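Local coordinates for protein acyltransferase (Streptococcus pneumoniae, PDB 5UG1) that probably transfers acetyl groups onto peptidoglycan as the catalytic domain of an O-acetyltransferase, held here as a methylsulfonyl adduct, at residues M7-S12 with N42-N47; I60-N65 with D72-I77; T91-D96 with E136-T141; K132-I137 with A157-D162. All blocks are in the same frame, centred on the assembly; numbering follows the deposited sequence.

Contact 1 of 4, residues M7-S12 with N42-N47; sequences MLIGDS and NEIMLN. With 03S (methanesulfonic acid), chain B.
No ring or other flat side chain takes part where I9 of strand 6-10 meets I44 and M45 of helix 38-50; the joint is made of aliphatic branches and the backbone at M45. I9 and I44 run past each other in opposite directions, with their CG2 methyls 3.8 Å apart. A chi1 of -54° sets I9 CG1 beside the backbone N and leaves CG2 anti to it, facing the helix; I44 CD1 also lies 4.0 Å from I9 CG2. The other I9 branch leads along the helix, and its CD1 rests against the backbone, 3.9 Å from M45 CA. M45 turns the end of its own chain off toward L54 and I77. This is a helix laid on one face of the parallel sheet of the alpha/beta hydrolase-like fold, and the strand it covers runs straight into the active site. Past G10 the chain reaches S12 in a GDS sequence like that of SGNH hydrolases. S12 OG is covalently bonded to methylsulfonyl S10 at 1.5 Å. S12 N donates to sulfonyl O12 at 3.1 Å, while H145 is hydrogen-bonded to S12 OG. D11 OD1 makes weak bonds to V13 N and A14 N, capping the helix that starts at S12.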
loop_
_atom_site.group_PDB
_atom_site.type_symbol
_atom_site.label_atom_id
_atom_site.label_comp_id
_atom_site.label_asym_id
_atom_site.label_seq_id
_atom_site.Cartn_x
_atom_site.Cartn_y
_atom_site.Cartn_z
ATOM N N MET A 7 -4.438 -6.524 -8.136
ATOM C CA MET A 7 -3.489 -7.286 -7.336
ATOM C C MET A 7 -2.854 -6.344 -6.324
ATOM O O MET A 7 -2.361 -5.267 -6.689
ATOM C CB MET A 7 -2.404 -7.941 -8.207
ATOM C CG MET A 7 -1.387 -8.739 -7.398
ATOM S SD MET A 7 -0.199 -9.598 -8.406
ATOM C CE MET A 7 -1.139 -11.009 -8.996
ATOM N N LEU A 8 -2.887 -6.736 -5.056
ATOM C CA LEU A 8 -2.169 -6.043 -3.997
ATOM C C LEU A 8 -0.891 -6.821 -3.692
ATOM O O LEU A 8 -0.937 -8.039 -3.487
ATOM C CB LEU A 8 -3.040 -5.913 -2.748
ATOM C CG LEU A 8 -2.470 -5.080 -1.598
ATOM C CD1 LEU A 8 -3.589 -4.400 -0.858
ATOM C CD2 LEU A 8 -1.651 -5.955 -0.637
ATOM N N ILE A 9 0.245 -6.130 -3.715
ATOM C CA ILE A 9 1.535 -6.684 -3.310
ATOM C C ILE A 9 1.927 -5.930 -2.052
ATOM O O ILE A 9 2.197 -4.722 -2.114
ATOM C CB ILE A 9 2.606 -6.513 -4.393
ATOM C CG1 ILE A 9 2.157 -7.094 -5.733
ATOM C CG2 ILE A 9 3.958 -7.093 -3.923
ATOM C CD1 ILE A 9 2.795 -6.363 -6.921
ATOM N N GLY A 10 1.934 -6.624 -0.946
ATOM C CA GLY A 10 2.019 -5.979 0.334
ATOM C C GLY A 10 2.849 -6.640 1.399
ATOM O O GLY A 10 3.310 -7.731 1.243
ATOM N N ASP A 11 2.986 -5.917 2.496
ATOM C CA ASP A 11 3.785 -6.291 3.645
ATOM C C ASP A 11 2.972 -6.919 4.786
ATOM O O ASP A 11 1.847 -7.262 4.624
ATOM C CB ASP A 11 4.640 -5.110 4.115
ATOM C CG ASP A 11 3.824 -3.952 4.617
ATOM O OD1 ASP A 11 2.647 -4.073 4.776
ATOM O OD2 ASP A 11 4.370 -2.909 4.861
ATOM N N SER A 12 3.591 -7.067 5.934
ATOM C CA SER A 12 2.942 -7.651 7.079
ATOM C C SER A 12 1.740 -6.878 7.575
ATOM O O SER A 12 0.875 -7.446 8.126
ATOM C CB SER A 12 3.922 -7.806 8.215
ATOM O OG SER A 12 4.185 -6.584 8.791
ATOM N N ASN A 42 8.754 -4.184 -5.878
ATOM C CA ASN A 42 9.159 -3.799 -7.229
ATOM C C ASN A 42 9.498 -5.030 -8.064
ATOM O O ASN A 42 9.072 -5.155 -9.218
ATOM C CB ASN A 42 10.368 -2.855 -7.142
ATOM C CG ASN A 42 10.521 -1.957 -8.369
ATOM O OD1 ASN A 42 9.904 -2.197 -9.406
ATOM N ND2 ASN A 42 11.353 -0.913 -8.249
ATOM N N GLU A 43 10.285 -5.942 -7.491
ATOM C CA GLU A 43 10.670 -7.163 -8.193
ATOM C C GLU A 43 9.465 -8.074 -8.416
ATOM O O GLU A 43 9.290 -8.617 -9.513
ATOM C CB GLU A 43 11.769 -7.874 -7.404
ATOM C CG GLU A 43 13.065 -7.042 -7.248
ATOM C CD GLU A 43 13.899 -7.484 -6.052
ATOM O OE1 GLU A 43 13.424 -8.353 -5.287
ATOM O OE2 GLU A 43 15.022 -6.963 -5.865
ATOM N N ILE A 44 8.616 -8.230 -7.394
ATOM C CA ILE A 44 7.381 -9.016 -7.527
ATOM C C ILE A 44 6.488 -8.439 -8.616
ATOM O O ILE A 44 5.915 -9.183 -9.430
ATOM C CB ILE A 44 6.634 -9.082 -6.178
ATOM C CG1 ILE A 44 7.449 -9.872 -5.147
ATOM C CG2 ILE A 44 5.239 -9.708 -6.343
ATOM C CD1 ILE A 44 6.832 -9.873 -3.755
ATOM N N MET A 45 6.360 -7.101 -8.653
ATOM C CA MET A 45 5.530 -6.438 -9.658
ATOM C C MET A 45 5.959 -6.804 -11.078
ATOM O O MET A 45 5.136 -7.228 -11.900
ATOM C CB MET A 45 5.588 -4.923 -9.475
ATOM C CG MET A 45 4.695 -4.173 -10.472
ATOM S SD MET A 45 4.830 -2.388 -10.337
ATOM C CE MET A 45 6.539 -2.149 -10.857
ATOM N N LEU A 46 7.251 -6.639 -11.384
ATOM C CA LEU A 46 7.755 -6.944 -12.723
ATOM C C LEU A 46 7.743 -8.441 -13.016
ATOM O O LEU A 46 7.483 -8.851 -14.154
ATOM C CB LEU A 46 9.162 -6.398 -12.884
ATOM C CG LEU A 46 9.242 -4.876 -12.871
ATOM C CD1 LEU A 46 10.702 -4.467 -12.959
ATOM C CD2 LEU A 46 8.406 -4.285 -14.015
ATOM N N ASN A 47 8.067 -9.278 -12.027
ATOM C CA ASN A 47 7.951 -10.717 -12.243
ATOM C C ASN A 47 6.531 -11.079 -12.666
ATOM O O ASN A 47 6.329 -11.829 -13.629
ATOM C CB ASN A 47 8.362 -11.489 -10.984
ATOM C CG ASN A 47 9.887 -11.683 -10.871
ATOM O OD1 ASN A 47 10.610 -11.642 -11.858
ATOM N ND2 ASN A 47 10.363 -11.915 -9.658
HETATM S S10 03S B . 5.530 -5.877 8.783
HETATM O O11 03S B . 5.275 -4.607 9.498
HETATM O O12 03S B . 5.895 -5.589 7.378
HETATM C C13 03S B . 6.777 -6.689 9.524
#

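Contact 2 of 4, residues I60-N65 with D72-I77; sequences IATGVN and DDWDSI. With 03S (methanesulfonic acid), chain B.
Two torsions set up the meeting of I60 with W74 and I77. In I60, chi1 of -56° sets CG1 beside the backbone N, leaving CG2 anti to it and directed to the helix; in I77, chi1 of -158° extends CG1 so that CD1 comes back at the strand. The two isoleucines reach each other tip to tip, with I60 CD1 3.9 Å from I77 CD1, which also lies 3.8 Å from I60 CG2. The same I60 CG2 methyl also lies against the six-membered ring of the tryptophan, 3.5 Å from W74 CH2, at an oblique angle. T62 adds its hydroxyl from a similarly slanted direction, OG1 being 3.4 Å from W74 CH2, although its hydrogen-bonding partner is T38 OG1. The backbone deals with the rim of the indole: T62 O lies in the ring plane, 3.5 Å from W74 CZ2, and G63 CA is also near that plane, beside the edge. The indole nitrogen is linked to the loop through a water that donates to G63 O at 2.8 Å and accepts a weak bond from W74 NE1 at 3.3 Å. Elsewhere W74 packs on L89, M112 and L115. Further along, N65 ND2 comes 2.6 Å from sulfonyl O12, a bond kept weak by its 117° angle at the hydrogen. Strand 57-61, helix 70-80 and strand 86-90 form a beta-alpha-beta crossover, and the loop leaving its first strand presents N65, which together with S12 N is consistent with the oxyanion hole of SGNH hydrolases.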
loop_
_atom_site.group_PDB
_atom_site.type_symbol
_atom_site.label_atom_id
_atom_site.label_comp_id
_atom_site.label_asym_id
_atom_site.label_seq_id
_atom_site.Cartn_x
_atom_site.Cartn_y
_atom_site.Cartn_z
ATOM N N ILE A 60 0.464 -1.228 -4.182
ATOM C CA ILE A 60 1.747 -1.421 -3.515
ATOM C C ILE A 60 1.545 -1.013 -2.060
ATOM O O ILE A 60 1.481 0.181 -1.742
ATOM C CB ILE A 60 2.872 -0.611 -4.180
ATOM C CG1 ILE A 60 3.001 -0.952 -5.667
ATOM C CG2 ILE A 60 4.218 -0.830 -3.438
ATOM C CD1 ILE A 60 3.190 -2.468 -5.993
ATOM N N ALA A 61 1.426 -1.995 -1.171
ATOM C CA ALA A 61 1.139 -1.744 0.242
ATOM C C ALA A 61 2.367 -2.105 1.075
ATOM O O ALA A 61 2.417 -3.125 1.770
ATOM C CB ALA A 61 -0.115 -2.530 0.680
ATOM N N THR A 62 3.378 -1.241 0.991
ATOM C CA THR A 62 4.674 -1.444 1.623
ATOM C C THR A 62 5.183 -0.101 2.129
ATOM O O THR A 62 4.605 0.953 1.850
ATOM C CB THR A 62 5.713 -2.013 0.643
ATOM O OG1 THR A 62 5.908 -1.072 -0.422
ATOM C CG2 THR A 62 5.295 -3.375 0.062
ATOM N N GLY A 63 6.310 -0.112 2.783
ATOM C CA GLY A 63 6.974 1.118 3.121
ATOM C C GLY A 63 7.495 1.240 4.524
ATOM O O GLY A 63 8.391 1.967 4.767
ATOM N N VAL A 64 6.925 0.496 5.438
ATOM C CA VAL A 64 7.351 0.528 6.803
ATOM C C VAL A 64 8.579 -0.344 7.053
ATOM O O VAL A 64 9.340 -0.046 7.879
ATOM C CB VAL A 64 6.199 0.201 7.773
ATOM C CG1 VAL A 64 5.982 -1.281 7.892
ATOM C CG2 VAL A 64 6.379 0.856 9.111
ATOM N N ASN A 65 8.758 -1.416 6.315
ATOM C CA ASN A 65 9.965 -2.238 6.427
ATOM C C ASN A 65 11.120 -1.635 5.621
ATOM O O ASN A 65 10.970 -1.392 4.495
ATOM C CB ASN A 65 9.695 -3.633 5.885
ATOM C CG ASN A 65 8.936 -4.507 6.826
ATOM O OD1 ASN A 65 8.919 -4.298 8.021
ATOM N ND2 ASN A 65 8.303 -5.518 6.277
ATOM N N ASP A 72 14.785 6.393 -3.542
ATOM C CA ASP A 72 15.085 5.559 -4.702
ATOM C C ASP A 72 14.028 4.477 -4.898
ATOM O O ASP A 72 13.629 4.195 -6.030
ATOM C CB ASP A 72 16.471 4.932 -4.573
ATOM C CG ASP A 72 17.592 5.944 -4.773
ATOM O OD1 ASP A 72 17.303 7.091 -5.172
ATOM O OD2 ASP A 72 18.765 5.593 -4.539
ATOM N N ASP A 73 13.554 3.870 -3.808
ATOM C CA ASP A 73 12.603 2.765 -3.946
ATOM C C ASP A 73 11.291 3.227 -4.574
ATOM O O ASP A 73 10.756 2.560 -5.468
ATOM C CB ASP A 73 12.350 2.097 -2.587
ATOM C CG ASP A 73 13.358 0.974 -2.283
ATOM O OD1 ASP A 73 13.812 0.296 -3.232
ATOM O OD2 ASP A 73 13.709 0.766 -1.102
ATOM N N TRP A 74 10.752 4.363 -4.129
ATOM C CA TRP A 74 9.464 4.774 -4.669
ATOM C C TRP A 74 9.616 5.399 -6.039
ATOM O O TRP A 74 8.737 5.223 -6.890
ATOM C CB TRP A 74 8.753 5.724 -3.702
ATOM C CG TRP A 74 8.251 5.003 -2.510
ATOM C CD1 TRP A 74 8.690 5.129 -1.224
ATOM C CD2 TRP A 74 7.235 3.987 -2.497
ATOM N NE1 TRP A 74 7.990 4.266 -0.406
ATOM C CE2 TRP A 74 7.096 3.555 -1.168
ATOM C CE3 TRP A 74 6.429 3.411 -3.484
ATOM C CZ2 TRP A 74 6.183 2.573 -0.800
ATOM C CZ3 TRP A 74 5.518 2.454 -3.117
ATOM C CH2 TRP A 74 5.402 2.034 -1.788
ATOM N N ASP A 75 10.713 6.125 -6.271
ATOM C CA ASP A 75 11.052 6.534 -7.631
ATOM C C ASP A 75 11.108 5.325 -8.555
ATOM O O ASP A 75 10.547 5.339 -9.655
ATOM C CB ASP A 75 12.397 7.252 -7.654
ATOM C CG ASP A 75 12.310 8.679 -7.196
ATOM O OD1 ASP A 75 11.179 9.185 -6.992
ATOM O OD2 ASP A 75 13.388 9.291 -7.053
ATOM N N SER A 76 11.775 4.261 -8.110
ATOM C CA SER A 76 12.009 3.114 -8.978
ATOM C C SER A 76 10.720 2.356 -9.274
ATOM O O SER A 76 10.459 1.991 -10.426
ATOM C CB SER A 76 13.031 2.175 -8.350
ATOM O OG SER A 76 13.254 1.080 -9.213
ATOM N N ILE A 77 9.917 2.069 -8.247
ATOM C CA ILE A 77 8.735 1.256 -8.500
ATOM C C ILE A 77 7.761 2.026 -9.382
ATOM O O ILE A 77 7.140 1.460 -10.287
ATOM C CB ILE A 77 8.103 0.780 -7.177
ATOM C CG1 ILE A 77 7.242 -0.461 -7.417
ATOM C CG2 ILE A 77 7.306 1.885 -6.504
ATOM C CD1 ILE A 77 6.859 -1.169 -6.153
HETATM S S10 03S B . 5.530 -5.877 8.783
HETATM O O11 03S B . 5.275 -4.607 9.498
HETATM O O12 03S B . 5.895 -5.589 7.378
HETATM C C13 03S B . 6.777 -6.689 9.524
HETATM O O HOH W 1 9.200 3.569 2.611
#

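Contact 3 of 4, residues T91-D96 with E136-T141; sequences TPYEGD and EIWAGT
Y93 sits in an irregular extended loop, whereas W138 opens a type II beta turn that runs to T141, with G140 taking the positive phi of 72° this turn calls for. The turn belongs to the long connection before helix 150-171, the one that goes on to V144 and H145 of the methanesulfonate pocket. Y93 CG lies anti to the backbone N, at chi1 177°, and the phenol ring is carried across to the indole. The aromatic pair is oblique, with planes at 42° and 5.0 Å between the centres of the two six-membered rings. One side of the phenol does the touching: CE2 rests over a face of the indole, 3.5 Å from W138 CE2, while CD2 is equally close to W138 CZ2. I137 CG1 lies on the opposite indole face, 3.4 Å above the ring plane and toward its rim, so W138 lies between the CD2-CE2 side of Y93 and the I137 branch. Its NE1 is bonded to A131 O, which, with the two faces occupied, should hold the ring's rotation. T141 OG1 lies in the indole plane at the edge and donates to W138 O at 2.8 Å; T141 N reaches that oxygen from the same face of the carbonyl. On the other loop, D96 N donates to E94 OE2 at 3.0 Å, using the anti lone pair of that oxygen.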
loop_
_atom_site.group_PDB
_atom_site.type_symbol
_atom_site.label_atom_id
_atom_site.label_comp_id
_atom_site.label_asym_id
_atom_site.label_seq_id
_atom_site.Cartn_x
_atom_site.Cartn_y
_atom_site.Cartn_z
ATOM N N THR A 91 0.509 4.485 1.880
ATOM C CA THR A 91 1.547 5.115 2.679
ATOM C C THR A 91 1.778 4.317 3.961
ATOM O O THR A 91 0.848 3.708 4.500
ATOM C CB THR A 91 1.181 6.559 3.031
ATOM O OG1 THR A 91 -0.108 6.597 3.661
ATOM C CG2 THR A 91 1.197 7.478 1.773
ATOM N N PRO A 92 3.016 4.273 4.453
ATOM C CA PRO A 92 3.307 3.497 5.658
ATOM C C PRO A 92 3.061 4.315 6.916
ATOM O O PRO A 92 3.053 5.545 6.896
ATOM C CB PRO A 92 4.796 3.159 5.501
ATOM C CG PRO A 92 5.335 4.307 4.730
ATOM C CD PRO A 92 4.242 4.814 3.838
ATOM N N TYR A 93 2.867 3.604 8.028
ATOM C CA TYR A 93 2.652 4.251 9.321
ATOM C C TYR A 93 3.459 3.553 10.408
ATOM O O TYR A 93 3.197 2.389 10.730
ATOM C CB TYR A 93 1.170 4.260 9.693
ATOM C CG TYR A 93 0.916 4.849 11.053
ATOM C CD1 TYR A 93 1.016 6.221 11.271
ATOM C CD2 TYR A 93 0.586 4.031 12.134
ATOM C CE1 TYR A 93 0.789 6.758 12.539
ATOM C CE2 TYR A 93 0.353 4.558 13.390
ATOM C CZ TYR A 93 0.461 5.920 13.591
ATOM O OH TYR A 93 0.226 6.436 14.848
ATOM N N GLU A 94 4.419 4.283 10.975
ATOM C CA GLU A 94 5.119 3.936 12.214
ATOM C C GLU A 94 4.626 4.900 13.294
ATOM O O GLU A 94 4.907 6.104 13.241
ATOM C CB GLU A 94 6.637 4.027 12.018
ATOM C CG GLU A 94 7.477 4.131 13.303
ATOM C CD GLU A 94 7.402 2.870 14.153
ATOM O OE1 GLU A 94 7.980 1.841 13.737
ATOM O OE2 GLU A 94 6.746 2.903 15.223
ATOM N N GLY A 95 3.875 4.378 14.266
ATOM C CA GLY A 95 3.245 5.240 15.246
ATOM C C GLY A 95 4.142 5.717 16.369
ATOM O O GLY A 95 3.821 6.725 17.006
ATOM N N ASP A 96 5.250 5.025 16.641
ATOM C CA ASP A 96 6.129 5.395 17.757
ATOM C C ASP A 96 6.987 6.575 17.326
ATOM O O ASP A 96 8.022 6.400 16.683
ATOM C CB ASP A 96 7.001 4.220 18.182
ATOM C CG ASP A 96 7.947 4.563 19.352
ATOM O OD1 ASP A 96 8.067 5.746 19.761
ATOM O OD2 ASP A 96 8.592 3.628 19.859
ATOM N N GLU A 136 -7.236 4.549 19.016
ATOM C CA GLU A 136 -7.789 3.392 19.712
ATOM C C GLU A 136 -7.289 2.080 19.118
ATOM O O GLU A 136 -7.189 1.072 19.831
ATOM C CB GLU A 136 -9.323 3.439 19.696
ATOM C CG GLU A 136 -9.981 3.168 18.340
ATOM C CD GLU A 136 -9.933 4.356 17.378
ATOM O OE1 GLU A 136 -9.276 5.367 17.689
ATOM O OE2 GLU A 136 -10.555 4.273 16.300
ATOM N N ILE A 137 -6.952 2.062 17.825
ATOM C CA ILE A 137 -6.452 0.814 17.254
ATOM C C ILE A 137 -4.971 0.617 17.521
ATOM O O ILE A 137 -4.403 -0.384 17.071
ATOM C CB ILE A 137 -6.743 0.716 15.739
ATOM C CG1 ILE A 137 -5.883 1.698 14.931
ATOM C CG2 ILE A 137 -8.242 0.905 15.465
ATOM C CD1 ILE A 137 -6.052 1.531 13.409
ATOM N N TRP A 138 -4.323 1.532 18.251
ATOM C CA TRP A 138 -2.901 1.417 18.548
ATOM C C TRP A 138 -2.593 1.227 20.027
ATOM O O TRP A 138 -1.436 0.961 20.367
ATOM C CB TRP A 138 -2.144 2.650 18.033
ATOM C CG TRP A 138 -2.390 2.885 16.579
ATOM C CD1 TRP A 138 -3.092 3.917 16.013
ATOM C CD2 TRP A 138 -1.976 2.037 15.497
ATOM N NE1 TRP A 138 -3.128 3.766 14.642
ATOM C CE2 TRP A 138 -2.447 2.624 14.303
ATOM C CE3 TRP A 138 -1.238 0.848 15.424
ATOM C CZ2 TRP A 138 -2.206 2.065 13.058
ATOM C CZ3 TRP A 138 -1.000 0.300 14.191
ATOM C CH2 TRP A 138 -1.487 0.905 13.021
ATOM N N ALA A 139 -3.580 1.353 20.907
ATOM C CA ALA A 139 -3.345 1.112 22.325
ATOM C C ALA A 139 -2.814 -0.299 22.523
ATOM O O ALA A 139 -3.369 -1.258 21.981
ATOM C CB ALA A 139 -4.634 1.300 23.121
ATOM N N GLY A 140 -1.721 -0.416 23.278
ATOM C CA GLY A 140 -1.143 -1.700 23.601
ATOM C C GLY A 140 -0.435 -2.401 22.467
ATOM O O GLY A 140 -0.120 -3.584 22.597
ATOM N N THR A 141 -0.154 -1.720 21.367
ATOM C CA THR A 141 0.410 -2.351 20.181
ATOM C C THR A 141 1.851 -1.898 19.978
ATOM O O THR A 141 2.379 -1.070 20.721
ATOM C CB THR A 141 -0.424 -2.027 18.939
ATOM O OG1 THR A 141 -0.155 -0.684 18.527
ATOM C CG2 THR A 141 -1.928 -2.187 19.230
#

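Contact 4 of 4, residues K132-I137 with A157-D162; sequences KEHPEI and AKLYAD
H134 lays one face of its imidazole against L159 of helix 150-171, and nearly every atom of its side chain has a neighbour. Its CB starts 4.0 Å from L159 CD1. Beyond it the ring slides under that methyl, which lies close to H134 CG and CD2 as well: L159 CD1 stands 3.5 Å from the ring centroid and 11° off the normal, a CH-pi contact. The second leucine methyl serves the far end of the imidazole, L159 CD2 being 3.4 Å from H134 NE2 and also close to CE1. At ND1 the ring turns to its own segment and donates to E136 OE2 at 3.0 Å, with an N-H...O angle of 151°. The acceptor lies almost in the imidazole plane and is met on its syn side, 15° out of the carboxylate plane. H134 also closes the short 3-10 turn of residues 135-137, its carbonyl O receiving I137 N. That turn brings I137 CD1 in beside the histidine, 4.1 Å from L159 CD1, so L159 CD1 meets both H134 and I137. The contact thus fastens the loop after helix 127-132 to the C-terminal helix, where K158 NZ and D162 OD2 form a salt bridge along one side. With ND1 engaged as a donor, the ring is held in one rotation and offers its face to leucine; the nearby carboxylate would be expected to stabilise a protonated imidazole.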
loop_
_atom_site.group_PDB
_atom_site.type_symbol
_atom_site.label_atom_id
_atom_site.label_comp_id
_atom_site.label_asym_id
_atom_site.label_seq_id
_atom_site.Cartn_x
_atom_site.Cartn_y
_atom_site.Cartn_z
ATOM N N LYS A 132 -3.223 7.837 11.910
ATOM C CA LYS A 132 -3.041 8.861 12.930
ATOM C C LYS A 132 -4.367 9.308 13.527
ATOM O O LYS A 132 -4.382 9.862 14.633
ATOM C CB LYS A 132 -2.301 10.062 12.351
ATOM C CG LYS A 132 -0.903 9.759 11.907
ATOM C CD LYS A 132 -0.292 10.979 11.247
ATOM C CE LYS A 132 1.112 10.700 10.750
ATOM N NZ LYS A 132 1.555 11.747 9.796
ATOM N N GLU A 133 -5.474 9.071 12.832
ATOM C CA GLU A 133 -6.771 9.539 13.293
ATOM C C GLU A 133 -7.451 8.563 14.237
ATOM O O GLU A 133 -8.533 8.871 14.742
ATOM C CB GLU A 133 -7.700 9.802 12.108
ATOM C CG GLU A 133 -7.344 10.985 11.238
ATOM C CD GLU A 133 -8.463 11.306 10.260
ATOM O OE1 GLU A 133 -9.214 12.279 10.512
ATOM O OE2 GLU A 133 -8.612 10.565 9.256
ATOM N N HIS A 134 -6.855 7.407 14.493
ATOM C CA HIS A 134 -7.516 6.328 15.225
ATOM C C HIS A 134 -6.586 5.771 16.283
ATOM O O HIS A 134 -6.148 4.619 16.194
ATOM C CB HIS A 134 -7.962 5.227 14.268
ATOM C CG HIS A 134 -9.038 5.661 13.328
ATOM N ND1 HIS A 134 -10.375 5.619 13.665
ATOM C CD2 HIS A 134 -8.978 6.152 12.068
ATOM C CE1 HIS A 134 -11.092 6.064 12.648
ATOM N NE2 HIS A 134 -10.268 6.398 11.668
ATOM N N PRO A 135 -6.283 6.559 17.315
ATOM C CA PRO A 135 -5.402 6.051 18.380
ATOM C C PRO A 135 -5.917 4.778 19.026
ATOM O O PRO A 135 -5.112 3.984 19.525
ATOM C CB PRO A 135 -5.359 7.215 19.384
ATOM C CG PRO A 135 -6.628 7.965 19.139
ATOM C CD PRO A 135 -6.872 7.864 17.658
ATOM N N GLU A 136 -7.236 4.549 19.016
ATOM C CA GLU A 136 -7.789 3.392 19.712
ATOM C C GLU A 136 -7.289 2.080 19.118
ATOM O O GLU A 136 -7.189 1.072 19.831
ATOM C CB GLU A 136 -9.323 3.439 19.696
ATOM C CG GLU A 136 -9.981 3.168 18.340
ATOM C CD GLU A 136 -9.933 4.356 17.378
ATOM O OE1 GLU A 136 -9.276 5.367 17.689
ATOM O OE2 GLU A 136 -10.555 4.273 16.300
ATOM N N ILE A 137 -6.952 2.062 17.825
ATOM C CA ILE A 137 -6.452 0.814 17.254
ATOM C C ILE A 137 -4.971 0.617 17.521
ATOM O O ILE A 137 -4.403 -0.384 17.071
ATOM C CB ILE A 137 -6.743 0.716 15.739
ATOM C CG1 ILE A 137 -5.883 1.698 14.931
ATOM C CG2 ILE A 137 -8.242 0.905 15.465
ATOM C CD1 ILE A 137 -6.052 1.531 13.409
ATOM N N ALA A 157 -8.291 -3.484 10.906
ATOM C CA ALA A 157 -8.201 -4.117 9.594
ATOM C C ALA A 157 -9.239 -3.546 8.638
ATOM O O ALA A 157 -8.963 -3.360 7.447
ATOM C CB ALA A 157 -8.371 -5.625 9.729
ATOM N N LYS A 158 -10.440 -3.273 9.147
ATOM C CA LYS A 158 -11.489 -2.700 8.316
ATOM C C LYS A 158 -11.136 -1.286 7.869
ATOM O O LYS A 158 -11.426 -0.905 6.728
ATOM C CB LYS A 158 -12.814 -2.720 9.076
ATOM C CG LYS A 158 -13.992 -2.351 8.224
ATOM C CD LYS A 158 -15.286 -2.436 8.986
ATOM C CE LYS A 158 -16.428 -2.399 7.990
ATOM N NZ LYS A 158 -16.005 -1.682 6.741
ATOM N N LEU A 159 -10.518 -0.489 8.753
ATOM C CA LEU A 159 -10.049 0.836 8.353
ATOM C C LEU A 159 -9.000 0.732 7.261
ATOM O O LEU A 159 -9.001 1.520 6.307
ATOM C CB LEU A 159 -9.460 1.583 9.552
ATOM C CG LEU A 159 -10.420 2.274 10.516
ATOM C CD1 LEU A 159 -9.701 2.577 11.819
ATOM C CD2 LEU A 159 -10.948 3.543 9.885
ATOM N N TYR A 160 -8.086 -0.228 7.399
ATOM C CA TYR A 160 -7.041 -0.409 6.406
ATOM C C TYR A 160 -7.638 -0.833 5.069
ATOM O O TYR A 160 -7.319 -0.251 4.027
ATOM C CB TYR A 160 -6.026 -1.425 6.920
ATOM C CG TYR A 160 -4.799 -1.629 6.054
ATOM C CD1 TYR A 160 -4.818 -2.518 4.989
ATOM C CD2 TYR A 160 -3.615 -0.958 6.326
ATOM C CE1 TYR A 160 -3.704 -2.729 4.201
ATOM C CE2 TYR A 160 -2.480 -1.165 5.542
ATOM C CZ TYR A 160 -2.534 -2.054 4.480
ATOM O OH TYR A 160 -1.423 -2.271 3.690
ATOM N N ALA A 161 -8.542 -1.815 5.084
ATOM C CA ALA A 161 -9.143 -2.264 3.834
ATOM C C ALA A 161 -9.973 -1.160 3.183
ATOM O O ALA A 161 -9.923 -0.977 1.961
ATOM C CB ALA A 161 -9.995 -3.508 4.080
ATOM N N ASP A 162 -10.737 -0.405 3.983
ATOM C CA ASP A 162 -11.597 0.631 3.411
ATOM C C ASP A 162 -10.788 1.767 2.803
ATOM O O ASP A 162 -11.244 2.408 1.847
ATOM C CB ASP A 162 -12.551 1.180 4.463
ATOM C CG ASP A 162 -13.690 0.215 4.783
ATOM O OD1 ASP A 162 -13.996 -0.662 3.940
ATOM O OD2 ASP A 162 -14.278 0.337 5.881
#

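In the fold
From the N terminus, strand 6-10 meets helix 38-50 in contact 1, closing a loop that contains strand 29-32. Contact 2 follows in series, a short closure from strand 57-61 to helix 70-80. The two touch through the sheet, where the 6-10 and 57-61 strands are neighbours, and both reach the methylsulfonyl group. Contact 3 opens after strand 86-90 and spans helices 102-118 and 127-132; P92 packs against the G63-V64 end of contact 2. Contact 4 begins on the stretch where contact 3 ends, sharing E136 and I137. Contact 3 joins the loop after strand 86-90 to the loop after helix 127-132, and contact 4 ties the latter to helix 150-171, whose Y160 OH reaches A61 CB of contact 2.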